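Local coordinates for protein angiogenin-1 (Salmo salar, PDB 7BFK) that probably cleaves RNA as a secreted endonuclease of the pancreatic ribonuclease family, in a form that appears to inhibit itself, at residues A[56-61]-A[103-108]; A[2-7]-A[109-114]; A[45-50]-A[119-124]; A[17-22]-A[77-82]. All coordinates share one frame; numbering follows the deposited sequence.

Contact 1: A[56-61]-A[103-108]; sequences AICTGG and VIIACD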
loop_
_atom_site.group_PDB
_atom_site.type_symbol
_atom_site.label_atom_id
_atom_site.label_comp_id
_atom_site.label_asym_id
_atom_site.label_seq_id
_atom_site.Cartn_x
_atom_site.Cartn_y
_atom_site.Cartn_z
ATOM N N ALA A 56 -11.843 -8.113 -1.210
ATOM C CA ALA A 56 -12.531 -9.103 -0.350
ATOM C C ALA A 56 -12.326 -8.769 1.138
ATOM O O ALA A 56 -13.178 -9.166 1.938
ATOM C CB ALA A 56 -12.047 -10.498 -0.679
ATOM N N ILE A 57 -11.233 -8.090 1.507
ATOM C CA ILE A 57 -10.954 -7.708 2.928
ATOM C C ILE A 57 -12.143 -6.898 3.462
ATOM O O ILE A 57 -12.455 -7.003 4.671
ATOM C CB ILE A 57 -9.631 -6.924 3.055
ATOM C CG1 ILE A 57 -8.427 -7.798 2.708
ATOM C CG2 ILE A 57 -9.493 -6.324 4.450
ATOM C CD1 ILE A 57 -7.137 -7.028 2.504
ATOM N N CYS A 58 -12.771 -6.136 2.581
ATOM C CA CYS A 58 -13.900 -5.230 2.884
ATOM C C CYS A 58 -15.237 -5.991 2.822
ATOM O O CYS A 58 -16.195 -5.491 3.394
ATOM C CB CYS A 58 -13.917 -4.053 1.911
ATOM S SG CYS A 58 -12.446 -2.986 1.991
ATOM N N THR A 59 -15.280 -7.179 2.206
ATOM C CA THR A 59 -16.553 -7.934 1.980
ATOM C C THR A 59 -16.460 -9.416 2.378
ATOM O O THR A 59 -16.782 -10.258 1.536
ATOM C CB THR A 59 -16.982 -7.824 0.512
ATOM O OG1 THR A 59 -15.979 -8.422 -0.315
ATOM C CG2 THR A 59 -17.206 -6.392 0.084
ATOM N N GLY A 60 -16.051 -9.724 3.610
ATOM C CA GLY A 60 -16.057 -11.103 4.137
ATOM C C GLY A 60 -14.681 -11.621 4.490
ATOM O O GLY A 60 -14.600 -12.672 5.160
ATOM N N GLY A 61 -13.623 -10.921 4.082
ATOM C CA GLY A 61 -12.261 -11.410 4.293
ATOM C C GLY A 61 -11.506 -10.640 5.350
ATOM O O GLY A 61 -10.297 -10.874 5.442
ATOM N N VAL A 103 -2.827 -7.580 6.560
ATOM C CA VAL A 103 -2.723 -6.134 6.237
ATOM C C VAL A 103 -3.891 -5.402 6.898
ATOM O O VAL A 103 -4.957 -6.031 7.146
ATOM C CB VAL A 103 -2.672 -5.909 4.726
ATOM C CG1 VAL A 103 -1.416 -6.519 4.133
ATOM C CG2 VAL A 103 -3.924 -6.450 4.047
ATOM N N ILE A 104 -3.668 -4.148 7.255
ATOM C CA ILE A 104 -4.704 -3.281 7.852
ATOM C C ILE A 104 -4.945 -2.134 6.889
ATOM O O ILE A 104 -4.015 -1.376 6.630
ATOM C CB ILE A 104 -4.310 -2.818 9.249
ATOM C CG1 ILE A 104 -3.873 -3.994 10.126
ATOM C CG2 ILE A 104 -5.474 -2.042 9.841
ATOM C CD1 ILE A 104 -3.075 -3.595 11.350
ATOM N N ILE A 105 -6.160 -2.041 6.377
ATOM C CA ILE A 105 -6.545 -1.028 5.365
ATOM C C ILE A 105 -7.810 -0.320 5.833
ATOM O O ILE A 105 -8.411 -0.754 6.810
ATOM C CB ILE A 105 -6.771 -1.705 4.007
ATOM C CG1 ILE A 105 -8.029 -2.579 4.024
ATOM C CG2 ILE A 105 -5.541 -2.487 3.591
ATOM C CD1 ILE A 105 -8.396 -3.149 2.684
ATOM N N ALA A 106 -8.155 0.746 5.139
ATOM C CA ALA A 106 -9.409 1.481 5.302
ATOM C C ALA A 106 -10.358 0.964 4.229
ATOM O O ALA A 106 -9.898 0.703 3.084
ATOM C CB ALA A 106 -9.159 2.974 5.191
ATOM N N CYS A 107 -11.602 0.721 4.601
ATOM C CA CYS A 107 -12.682 0.312 3.679
ATOM C C CYS A 107 -13.738 1.414 3.635
ATOM O O CYS A 107 -14.113 1.907 4.703
ATOM C CB CYS A 107 -13.344 -0.989 4.119
ATOM S SG CYS A 107 -12.271 -2.445 3.978
ATOM N N ASP A 108 -14.146 1.802 2.431
ATOM C CA ASP A 108 -15.288 2.711 2.175
ATOM C C ASP A 108 -16.342 1.822 1.539
ATOM O O ASP A 108 -16.263 1.570 0.309
ATOM C CB ASP A 108 -14.892 3.900 1.302
ATOM C CG ASP A 108 -15.942 5.000 1.301
ATOM O OD1 ASP A 108 -17.091 4.716 1.677
ATOM O OD2 ASP A 108 -15.594 6.128 0.954
#

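Contact 2: A[2-7]-A[109-114]; sequences DVNQQY and GKFPVH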
loop_
_atom_site.group_PDB
_atom_site.type_symbol
_atom_site.label_atom_id
_atom_site.label_comp_id
_atom_site.label_asym_id
_atom_site.label_seq_id
_atom_site.Cartn_x
_atom_site.Cartn_y
_atom_site.Cartn_z
ATOM N N ASP A 2 -19.494 -0.289 -10.095
ATOM C CA ASP A 2 -19.272 1.176 -10.086
ATOM C C ASP A 2 -17.783 1.434 -9.844
ATOM O O ASP A 2 -17.094 0.555 -9.280
ATOM C CB ASP A 2 -20.149 1.892 -9.047
ATOM C CG ASP A 2 -19.956 1.426 -7.612
ATOM O OD1 ASP A 2 -19.745 0.208 -7.408
ATOM O OD2 ASP A 2 -20.016 2.291 -6.703
ATOM N N VAL A 3 -17.308 2.575 -10.317
ATOM C CA VAL A 3 -15.904 3.021 -10.146
ATOM C C VAL A 3 -15.829 3.775 -8.816
ATOM O O VAL A 3 -16.728 4.566 -8.541
ATOM C CB VAL A 3 -15.446 3.910 -11.324
ATOM C CG1 VAL A 3 -14.111 4.581 -11.042
ATOM C CG2 VAL A 3 -15.388 3.145 -12.645
ATOM N N ASN A 4 -14.849 3.459 -7.994
ATOM C CA ASN A 4 -14.471 4.289 -6.832
ATOM C C ASN A 4 -13.038 4.698 -7.098
ATOM O O ASN A 4 -12.156 3.848 -6.968
ATOM C CB ASN A 4 -14.626 3.612 -5.479
ATOM C CG ASN A 4 -14.294 4.575 -4.354
ATOM O OD1 ASN A 4 -13.261 5.242 -4.387
ATOM N ND2 ASN A 4 -15.176 4.677 -3.372
ATOM N N GLN A 5 -12.816 5.954 -7.463
ATOM C CA GLN A 5 -11.483 6.440 -7.868
ATOM C C GLN A 5 -10.470 6.228 -6.723
ATOM O O GLN A 5 -9.286 6.070 -7.035
ATOM C CB GLN A 5 -11.568 7.895 -8.307
ATOM C CG GLN A 5 -10.330 8.340 -9.068
ATOM C CD GLN A 5 -10.073 7.472 -10.278
ATOM O OE1 GLN A 5 -8.934 7.099 -10.567
ATOM N NE2 GLN A 5 -11.140 7.121 -10.984
ATOM N N GLN A 6 -10.909 6.258 -5.463
ATOM C CA GLN A 6 -10.007 6.053 -4.292
ATOM C C GLN A 6 -9.571 4.590 -4.255
ATOM O O GLN A 6 -8.440 4.306 -3.806
ATOM C CB GLN A 6 -10.655 6.530 -2.996
ATOM C CG GLN A 6 -10.432 8.016 -2.782
ATOM C CD GLN A 6 -11.234 8.613 -1.655
ATOM O OE1 GLN A 6 -12.182 8.010 -1.135
ATOM N NE2 GLN A 6 -10.872 9.833 -1.294
ATOM N N TYR A 7 -10.403 3.696 -4.767
ATOM C CA TYR A 7 -10.049 2.255 -4.893
ATOM C C TYR A 7 -8.963 2.134 -5.961
ATOM O O TYR A 7 -7.953 1.477 -5.702
ATOM C CB TYR A 7 -11.269 1.392 -5.198
ATOM C CG TYR A 7 -10.944 -0.065 -5.374
ATOM C CD1 TYR A 7 -10.047 -0.698 -4.529
ATOM C CD2 TYR A 7 -11.531 -0.816 -6.381
ATOM C CE1 TYR A 7 -9.732 -2.035 -4.680
ATOM C CE2 TYR A 7 -11.248 -2.161 -6.531
ATOM C CZ TYR A 7 -10.343 -2.775 -5.676
ATOM O OH TYR A 7 -10.037 -4.095 -5.823
ATOM N N GLY A 109 -17.245 1.287 2.346
ATOM C CA GLY A 109 -18.195 0.281 1.857
ATOM C C GLY A 109 -17.408 -0.924 1.388
ATOM O O GLY A 109 -16.555 -1.388 2.168
ATOM N N LYS A 110 -17.595 -1.348 0.133
ATOM C CA LYS A 110 -16.943 -2.553 -0.441
ATOM C C LYS A 110 -15.546 -2.228 -0.994
ATOM O O LYS A 110 -14.930 -3.170 -1.531
ATOM C CB LYS A 110 -17.778 -3.131 -1.587
ATOM C CG LYS A 110 -17.766 -2.310 -2.877
ATOM C CD LYS A 110 -18.357 -3.023 -4.092
ATOM C CE LYS A 110 -19.859 -2.892 -4.207
ATOM N NZ LYS A 110 -20.256 -1.528 -4.628
ATOM N N PHE A 111 -15.068 -0.983 -0.850
ATOM C CA PHE A 111 -13.821 -0.479 -1.494
ATOM C C PHE A 111 -12.694 -0.143 -0.522
ATOM O O PHE A 111 -12.803 0.752 0.312
ATOM C CB PHE A 111 -14.078 0.817 -2.275
ATOM C CG PHE A 111 -15.007 0.685 -3.452
ATOM C CD1 PHE A 111 -14.572 0.115 -4.639
ATOM C CD2 PHE A 111 -16.310 1.168 -3.387
ATOM C CE1 PHE A 111 -15.424 0.002 -5.728
ATOM C CE2 PHE A 111 -17.157 1.062 -4.480
ATOM C CZ PHE A 111 -16.716 0.473 -5.647
ATOM N N PRO A 112 -11.544 -0.841 -0.636
ATOM C CA PRO A 112 -10.326 -0.417 0.033
ATOM C C PRO A 112 -10.010 1.009 -0.437
ATOM O O PRO A 112 -10.180 1.277 -1.624
ATOM C CB PRO A 112 -9.259 -1.401 -0.467
ATOM C CG PRO A 112 -10.050 -2.634 -0.843
ATOM C CD PRO A 112 -11.380 -2.113 -1.359
ATOM N N VAL A 113 -9.575 1.876 0.476
ATOM C CA VAL A 113 -9.231 3.297 0.172
ATOM C C VAL A 113 -8.038 3.738 1.005
ATOM O O VAL A 113 -7.810 3.172 2.076
ATOM C CB VAL A 113 -10.442 4.227 0.425
ATOM C CG1 VAL A 113 -11.532 3.992 -0.589
ATOM C CG2 VAL A 113 -10.994 4.068 1.833
ATOM N N HIS A 114 -7.328 4.762 0.521
ATOM C CA HIS A 114 -6.225 5.465 1.228
ATOM C C HIS A 114 -6.468 6.967 1.034
ATOM O O HIS A 114 -6.648 7.397 -0.120
ATOM C CB HIS A 114 -4.845 5.002 0.733
ATOM C CG HIS A 114 -4.493 5.549 -0.612
ATOM N ND1 HIS A 114 -3.810 6.739 -0.765
ATOM C CD2 HIS A 114 -4.754 5.101 -1.859
ATOM C CE1 HIS A 114 -3.651 6.990 -2.051
ATOM N NE2 HIS A 114 -4.220 6.003 -2.740
#

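Contact 3: A[45-50]-A[119-124]; sequences TFILAN and VDIGIT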
loop_
_atom_site.group_PDB
_atom_site.type_symbol
_atom_site.label_atom_id
_atom_site.label_comp_id
_atom_site.label_asym_id
_atom_site.label_seq_id
_atom_site.Cartn_x
_atom_site.Cartn_y
_atom_site.Cartn_z
ATOM N N THR A 45 4.136 0.193 1.499
ATOM C CA THR A 45 3.920 -1.267 1.517
ATOM C C THR A 45 3.075 -1.670 0.292
ATOM O O THR A 45 1.969 -1.093 0.089
ATOM C CB THR A 45 3.294 -1.695 2.845
ATOM O OG1 THR A 45 4.042 -1.112 3.922
ATOM C CG2 THR A 45 3.210 -3.191 2.991
ATOM N N PHE A 46 3.568 -2.649 -0.446
ATOM C CA PHE A 46 2.931 -3.257 -1.639
ATOM C C PHE A 46 2.435 -4.659 -1.292
ATOM O O PHE A 46 3.179 -5.426 -0.677
ATOM C CB PHE A 46 3.927 -3.302 -2.801
ATOM C CG PHE A 46 4.452 -1.955 -3.224
ATOM C CD1 PHE A 46 5.580 -1.420 -2.621
ATOM C CD2 PHE A 46 3.819 -1.219 -4.219
ATOM C CE1 PHE A 46 6.066 -0.179 -3.006
ATOM C CE2 PHE A 46 4.298 0.028 -4.593
ATOM C CZ PHE A 46 5.419 0.546 -3.980
ATOM N N ILE A 47 1.188 -4.959 -1.657
ATOM C CA ILE A 47 0.555 -6.293 -1.467
ATOM C C ILE A 47 0.715 -7.092 -2.766
ATOM O O ILE A 47 0.334 -6.589 -3.831
ATOM C CB ILE A 47 -0.921 -6.161 -1.076
ATOM C CG1 ILE A 47 -1.119 -5.232 0.123
ATOM C CG2 ILE A 47 -1.516 -7.532 -0.815
ATOM C CD1 ILE A 47 -2.540 -4.799 0.295
ATOM N N LEU A 48 1.229 -8.309 -2.675
ATOM C CA LEU A 48 1.404 -9.191 -3.858
ATOM C C LEU A 48 0.145 -10.041 -4.010
ATOM O O LEU A 48 0.161 -11.180 -3.574
ATOM C CB LEU A 48 2.668 -10.041 -3.682
ATOM C CG LEU A 48 3.986 -9.326 -3.993
ATOM C CD1 LEU A 48 4.223 -8.144 -3.075
ATOM C CD2 LEU A 48 5.178 -10.284 -3.927
ATOM N N ALA A 49 -0.897 -9.482 -4.624
ATOM C CA ALA A 49 -2.214 -10.117 -4.770
ATOM C C ALA A 49 -2.999 -9.441 -5.893
ATOM O O ALA A 49 -2.548 -8.397 -6.401
ATOM C CB ALA A 49 -2.955 -10.023 -3.453
ATOM N N ASN A 50 -4.120 -10.033 -6.280
ATOM C CA ASN A 50 -5.002 -9.440 -7.309
ATOM C C ASN A 50 -5.988 -8.539 -6.569
ATOM O O ASN A 50 -6.257 -8.732 -5.387
ATOM C CB ASN A 50 -5.604 -10.502 -8.233
ATOM C CG ASN A 50 -6.891 -11.140 -7.753
ATOM O OD1 ASN A 50 -7.388 -10.848 -6.671
ATOM N ND2 ASN A 50 -7.449 -12.019 -8.575
ATOM N N VAL A 119 0.060 8.360 4.018
ATOM C CA VAL A 119 0.338 7.286 5.013
ATOM C C VAL A 119 0.498 5.978 4.230
ATOM O O VAL A 119 0.783 6.018 3.020
ATOM C CB VAL A 119 -0.701 7.202 6.154
ATOM C CG1 VAL A 119 -0.340 6.128 7.187
ATOM C CG2 VAL A 119 -0.868 8.542 6.862
ATOM N N ASP A 120 0.313 4.858 4.887
ATOM C CA ASP A 120 0.596 3.547 4.282
ATOM C C ASP A 120 -0.389 2.547 4.885
ATOM O O ASP A 120 -1.023 2.849 5.914
ATOM C CB ASP A 120 2.066 3.210 4.575
ATOM C CG ASP A 120 2.629 1.995 3.889
ATOM O OD1 ASP A 120 2.017 1.558 2.887
ATOM O OD2 ASP A 120 3.697 1.482 4.376
ATOM N N ILE A 121 -0.496 1.380 4.292
ATOM C CA ILE A 121 -1.319 0.311 4.891
ATOM C C ILE A 121 -0.538 -0.200 6.099
ATOM O O ILE A 121 0.670 0.092 6.194
ATOM C CB ILE A 121 -1.620 -0.784 3.866
ATOM C CG1 ILE A 121 -0.338 -1.414 3.345
ATOM C CG2 ILE A 121 -2.464 -0.212 2.720
ATOM C CD1 ILE A 121 -0.576 -2.707 2.624
ATOM N N GLY A 122 -1.218 -0.916 6.973
ATOM C CA GLY A 122 -0.611 -1.509 8.172
ATOM C C GLY A 122 -0.331 -2.968 7.949
ATOM O O GLY A 122 -0.859 -3.550 6.965
ATOM N N ILE A 123 0.495 -3.542 8.817
ATOM C CA ILE A 123 0.842 -4.979 8.811
ATOM C C ILE A 123 0.790 -5.447 10.255
ATOM O O ILE A 123 1.096 -4.618 11.189
ATOM C CB ILE A 123 2.216 -5.257 8.168
ATOM C CG1 ILE A 123 3.337 -4.458 8.836
ATOM C CG2 ILE A 123 2.170 -5.022 6.679
ATOM C CD1 ILE A 123 4.738 -4.849 8.348
ATOM N N THR A 124 0.402 -6.696 10.455
ATOM C CA THR A 124 0.342 -7.304 11.797
ATOM C C THR A 124 0.401 -8.832 11.708
ATOM O O THR A 124 -0.017 -9.389 10.660
ATOM C CB THR A 124 -0.912 -6.842 12.532
ATOM O OG1 THR A 124 -0.870 -7.462 13.820
ATOM C CG2 THR A 124 -2.188 -7.188 11.798
HETATM O O HOH W 1 3.304 -1.336 6.539
#

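Contact 4: A[17-22]-A[77-82]; sequences GEMTTL and SVVICT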
loop_
_atom_site.group_PDB
_atom_site.type_symbol
_atom_site.label_atom_id
_atom_site.label_comp_id
_atom_site.label_asym_id
_atom_site.label_seq_id
_atom_site.Cartn_x
_atom_site.Cartn_y
_atom_site.Cartn_z
ATOM N N GLY A 17 1.177 -7.637 -7.782
ATOM C CA GLY A 17 1.479 -9.076 -7.750
ATOM C C GLY A 17 2.905 -9.390 -8.189
ATOM O O GLY A 17 3.396 -10.423 -7.788
ATOM N N GLU A 18 3.561 -8.499 -8.934
ATOM C CA GLU A 18 4.938 -8.725 -9.472
ATOM C C GLU A 18 5.968 -7.852 -8.743
ATOM O O GLU A 18 7.118 -7.796 -9.197
ATOM C CB GLU A 18 4.955 -8.451 -10.983
ATOM C CG GLU A 18 4.013 -9.357 -11.770
ATOM C CD GLU A 18 3.885 -9.038 -13.261
ATOM O OE1 GLU A 18 4.589 -8.122 -13.741
ATOM O OE2 GLU A 18 3.075 -9.704 -13.942
ATOM N N MET A 19 5.612 -7.228 -7.618
ATOM C CA MET A 19 6.568 -6.370 -6.876
ATOM C C MET A 19 7.652 -7.236 -6.212
ATOM O O MET A 19 7.339 -8.365 -5.787
ATOM C CB MET A 19 5.838 -5.550 -5.801
ATOM C CG MET A 19 6.738 -4.637 -5.046
ATOM S SD MET A 19 7.521 -3.409 -6.098
ATOM C CE MET A 19 8.557 -2.588 -4.888
ATOM N N THR A 20 8.881 -6.719 -6.111
ATOM C CA THR A 20 10.018 -7.352 -5.392
ATOM C C THR A 20 10.813 -6.264 -4.660
ATOM O O THR A 20 10.651 -5.082 -4.994
ATOM C CB THR A 20 10.948 -8.131 -6.337
ATOM O OG1 THR A 20 11.792 -7.187 -7.006
ATOM C CG2 THR A 20 10.197 -8.978 -7.335
ATOM N N THR A 21 11.657 -6.660 -3.708
ATOM C CA THR A 21 12.505 -5.748 -2.898
ATOM C C THR A 21 13.411 -4.937 -3.834
ATOM O O THR A 21 13.636 -3.736 -3.566
ATOM C CB THR A 21 13.298 -6.547 -1.864
ATOM O OG1 THR A 21 14.091 -7.496 -2.586
ATOM C CG2 THR A 21 12.405 -7.263 -0.873
ATOM N N LEU A 22 13.884 -5.564 -4.908
ATOM C CA LEU A 22 14.818 -4.953 -5.889
ATOM C C LEU A 22 14.116 -3.840 -6.678
ATOM O O LEU A 22 14.819 -3.008 -7.238
ATOM C CB LEU A 22 15.339 -6.055 -6.826
ATOM C CG LEU A 22 16.079 -7.209 -6.142
ATOM C CD1 LEU A 22 16.477 -8.282 -7.151
ATOM C CD2 LEU A 22 17.302 -6.707 -5.388
ATOM N N SER A 77 1.627 -11.861 1.042
ATOM C CA SER A 77 3.036 -11.544 0.746
ATOM C C SER A 77 3.087 -10.044 0.515
ATOM O O SER A 77 2.249 -9.549 -0.264
ATOM C CB SER A 77 3.591 -12.260 -0.454
ATOM O OG SER A 77 3.857 -13.599 -0.144
ATOM N N VAL A 78 4.002 -9.355 1.178
ATOM C CA VAL A 78 4.152 -7.889 1.010
ATOM C C VAL A 78 5.619 -7.576 0.766
ATOM O O VAL A 78 6.503 -8.381 1.132
ATOM C CB VAL A 78 3.597 -7.102 2.218
ATOM C CG1 VAL A 78 2.115 -7.368 2.433
ATOM C CG2 VAL A 78 4.378 -7.384 3.490
ATOM N N VAL A 79 5.840 -6.444 0.128
ATOM C CA VAL A 79 7.167 -5.817 -0.055
ATOM C C VAL A 79 7.050 -4.439 0.587
ATOM O O VAL A 79 6.110 -3.703 0.232
ATOM C CB VAL A 79 7.595 -5.734 -1.530
ATOM C CG1 VAL A 79 8.772 -4.786 -1.695
ATOM C CG2 VAL A 79 7.917 -7.121 -2.104
ATOM N N ILE A 80 7.963 -4.127 1.501
ATOM C CA ILE A 80 8.043 -2.827 2.208
ATOM C C ILE A 80 9.274 -2.090 1.691
ATOM O O ILE A 80 10.410 -2.652 1.777
ATOM C CB ILE A 80 8.079 -3.040 3.735
ATOM C CG1 ILE A 80 6.886 -3.880 4.202
ATOM C CG2 ILE A 80 8.145 -1.705 4.480
ATOM C CD1 ILE A 80 7.125 -4.613 5.476
ATOM N N CYS A 81 9.050 -0.909 1.131
ATOM C CA CYS A 81 10.106 0.030 0.687
ATOM C C CYS A 81 10.255 1.097 1.770
ATOM O O CYS A 81 9.284 1.859 2.025
ATOM C CB CYS A 81 9.777 0.609 -0.680
ATOM S SG CYS A 81 9.571 -0.676 -1.938
ATOM N N THR A 82 11.411 1.132 2.421
ATOM C CA THR A 82 11.693 2.032 3.562
ATOM C C THR A 82 12.799 3.011 3.184
ATOM O O THR A 82 13.854 2.572 2.669
ATOM C CB THR A 82 12.073 1.244 4.826
ATOM O OG1 THR A 82 11.081 0.231 5.056
ATOM C CG2 THR A 82 12.179 2.145 6.039
#

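Contact 1: A[56-61]-A[103-108]
Val103 begins the contact with one methyl: its CG2, set between the backbone N and the carbonyl carbon, meets the tip of Ile57, CD1, at 3.6 Å, and the two side chains cross at about a right angle. Two residues on, Ile105 turns toward the loop. Its CG1 also takes the crowded position between N and carbonyl carbon (chi1 69°), and the extended chain brings CD1 against Ile57 CG2 at 3.8 Å. The same CD1 lies 4.1 Å from Cys58 SG, so it touches both the isoleucine and the disulfide. Cys107 then closes the series covalently, its SG bonded to Cys58 SG at 2.1 Å with the S-S torsion at -86°, close to the relaxed right angle. Ile105 and Cys107 thus point toward 56-61, whereas Val103 reaches Ile57 with its CG2 alone; the loop's turn is held by Ala56 O accepting from both Thr59 N and Gly61 N. The disulfide ties the loop after helix 51-55 to the end of strand 93-108, a cross-link of the pancreatic ribonuclease fold. Strand 69-72 packs on Ile57 through Val70 and Ser72, strand 76-85 supplies Phe76, and Pro112 of strand 111-113 touches both Cys58 and Ile105.

Contact 2: A[2-7]-A[109-114]
Phe111 has the largest share of this contact, its ring set between the N-terminal arm and its own chain. From CB, which lies near Tyr7 CB at 4.1 Å, chi1 of -64° places CG anti to the carbonyl carbon and swings the ring toward 2-7. Over the centre of one face sits Asn4 CB, 3.4 Å from the ring centroid and only 5° off the normal, a CH-pi contact. The opposite face takes Lys110 CG toward its rim. CD1 reaches Tyr7 CB at 3.6 Å; the two rings are oblique, with planes at 50°. At the tip, CZ meets Asp2 OD1 at 3.5 Å, the oxygen coming to the ring edge near its plane. That carboxylate also meets Lys110, tip to tip: the NZ to OD1 salt bridge of 3.3 Å is a weak hydrogen bond, reached by a lysine chain bent at its last two torsions. Asn4 is also N-cap of helix 5-14. Its CG, anti to the backbone N, directs OD1 to Tyr7 N, which lies above the carbonyl plane, and more weakly to Gln6 N. Pro112 O is buried with no hydrogen-bond partner and meets Tyr7 CA in a CA-H...O contact of 3.4 Å, while Val113 CG1 packs on Gln6 CB. His114, edge-to-face with His9, probably corresponds to the C-terminal active-site histidine of pancreatic-type ribonucleases. The arm and the first turn of helix 5-14 thereby lie across strand 111-113, which pairs with strand 93-108; Gln55 of helix 51-55 touches both Tyr7 and Phe111.

Contact 3: A[45-50]-A[119-124]
The carboxylate of Asp120 grips Thr45 with both oxygens. Thr45 N donates to OD1 of Asp120 at 2.9 Å and 155°, and Thr45 OG1 donates to OD2 of Asp120 at 2.7 Å; each oxygen uses its syn lone pair, so the pair of bonds fixes the rotation of the group. Alongside, Ile121 CG1 lies 3.7 Å from Thr45 CB, and its end, CD1, meets Ile47 CG1 at 3.6 Å.

In the next shell, a water bridges the segments, donating to Thr45 OG1 at 2.7 Å and to Ile121 O at 3.0 Å. The threonine hydroxyl therefore gives one bond to Asp120 and receives one from the water. Asp120 CG is anti to its backbone N (chi1 -172°), and OD1 also accepts weakly from Ile121 N, which helps to hold the carboxylate. The salt bridge from Lys43 to OD2 would further favour the charged form. Ile121 takes the crowded first torsion, 60°, and packs against Phe10 and His14 of helix 5-14 as well as Ile105. An alanine in place of Asp120 would remove both acceptors for Thr45 and a salt-bridge partner of Lys43, and would probably loosen the C-terminal segment over strand 43-47.

The equivalent threonine of pancreatic-type ribonucleases lies in the pyrimidine pocket and reads the base through its backbone N and hydroxyl, and Thr45 probably corresponds to it. A carboxylate holding both groups is consistent with auto-inhibition, the C-terminal segment probably occupying the base site as in human angiogenin.

Contact 4: A[17-22]-A[77-82]
Met19 lays its side chain across Val79 at about a right angle, CG resting 3.8 Å from Val79 CB. CG is anti to the backbone N (chi1 -178°), which sends the chain toward the strand; a bend at chi2 of 61° then turns SD, and the extended last torsion carries the methyl CE on to Cys81. There CE lies 3.9 Å from Val79 CG1 and 3.7 Å from Cys81 SG, thus touching both Val79 and the Cys81 sulfur. The loop's main chain also meets Val79. Its CG1, anti to the backbone N, approaches Thr20 O at 3.8 Å, while CG2 sits 3.9 Å from Thr20 CA, so the fork of the valine fits against the main chain of the loop. Thr21 adds a looser contact, CG2 to Val79 CG1 at 4.5 Å. The contact across these segments is entirely van der Waals. An alanine at Met19 would lose CG, SD and CE, and with them the contacts to Val79 and the disulfide sulfur, so the loop is likely to sit less firmly on the strand. Cys81 is bonded to Cys24, at the start of helix 24-32, a cross-link of the ribonuclease fold, and Met19 also touches Cys24 and Gln27 there. Phe46 of strand 43-47 and Leu48 beyond it also touch Met19, which places the loop between helices 5-14 and 24-32 over the pairing of strands 43-47 and 76-85.

All four contacts reach the same antiparallel sheet of the ribonuclease fold. Contact 1, centred 11 Å from both contact 2 and contact 3, lies on strand 93-108, which pairs with the strands of both: Ala106 O probably accepts a hydrogen bond from Val113 N, and Ile104 O from Gly122 N. Contacts 3 and 4, centres 9 Å apart, meet where strand 43-47 pairs with 76-85. The centres of contacts 2 and 4 lie 22 Å apart, on opposite sides of the chain's centre. Along the chain, contact 2 encloses contacts 1 and 4, whose segments alternate; contact 3 also encloses contact 1. The N-terminal arm packs on the sheet and the C-terminal segment joins it as strand 122-124; contact 1 contains a disulfide and contact 4 one half of another.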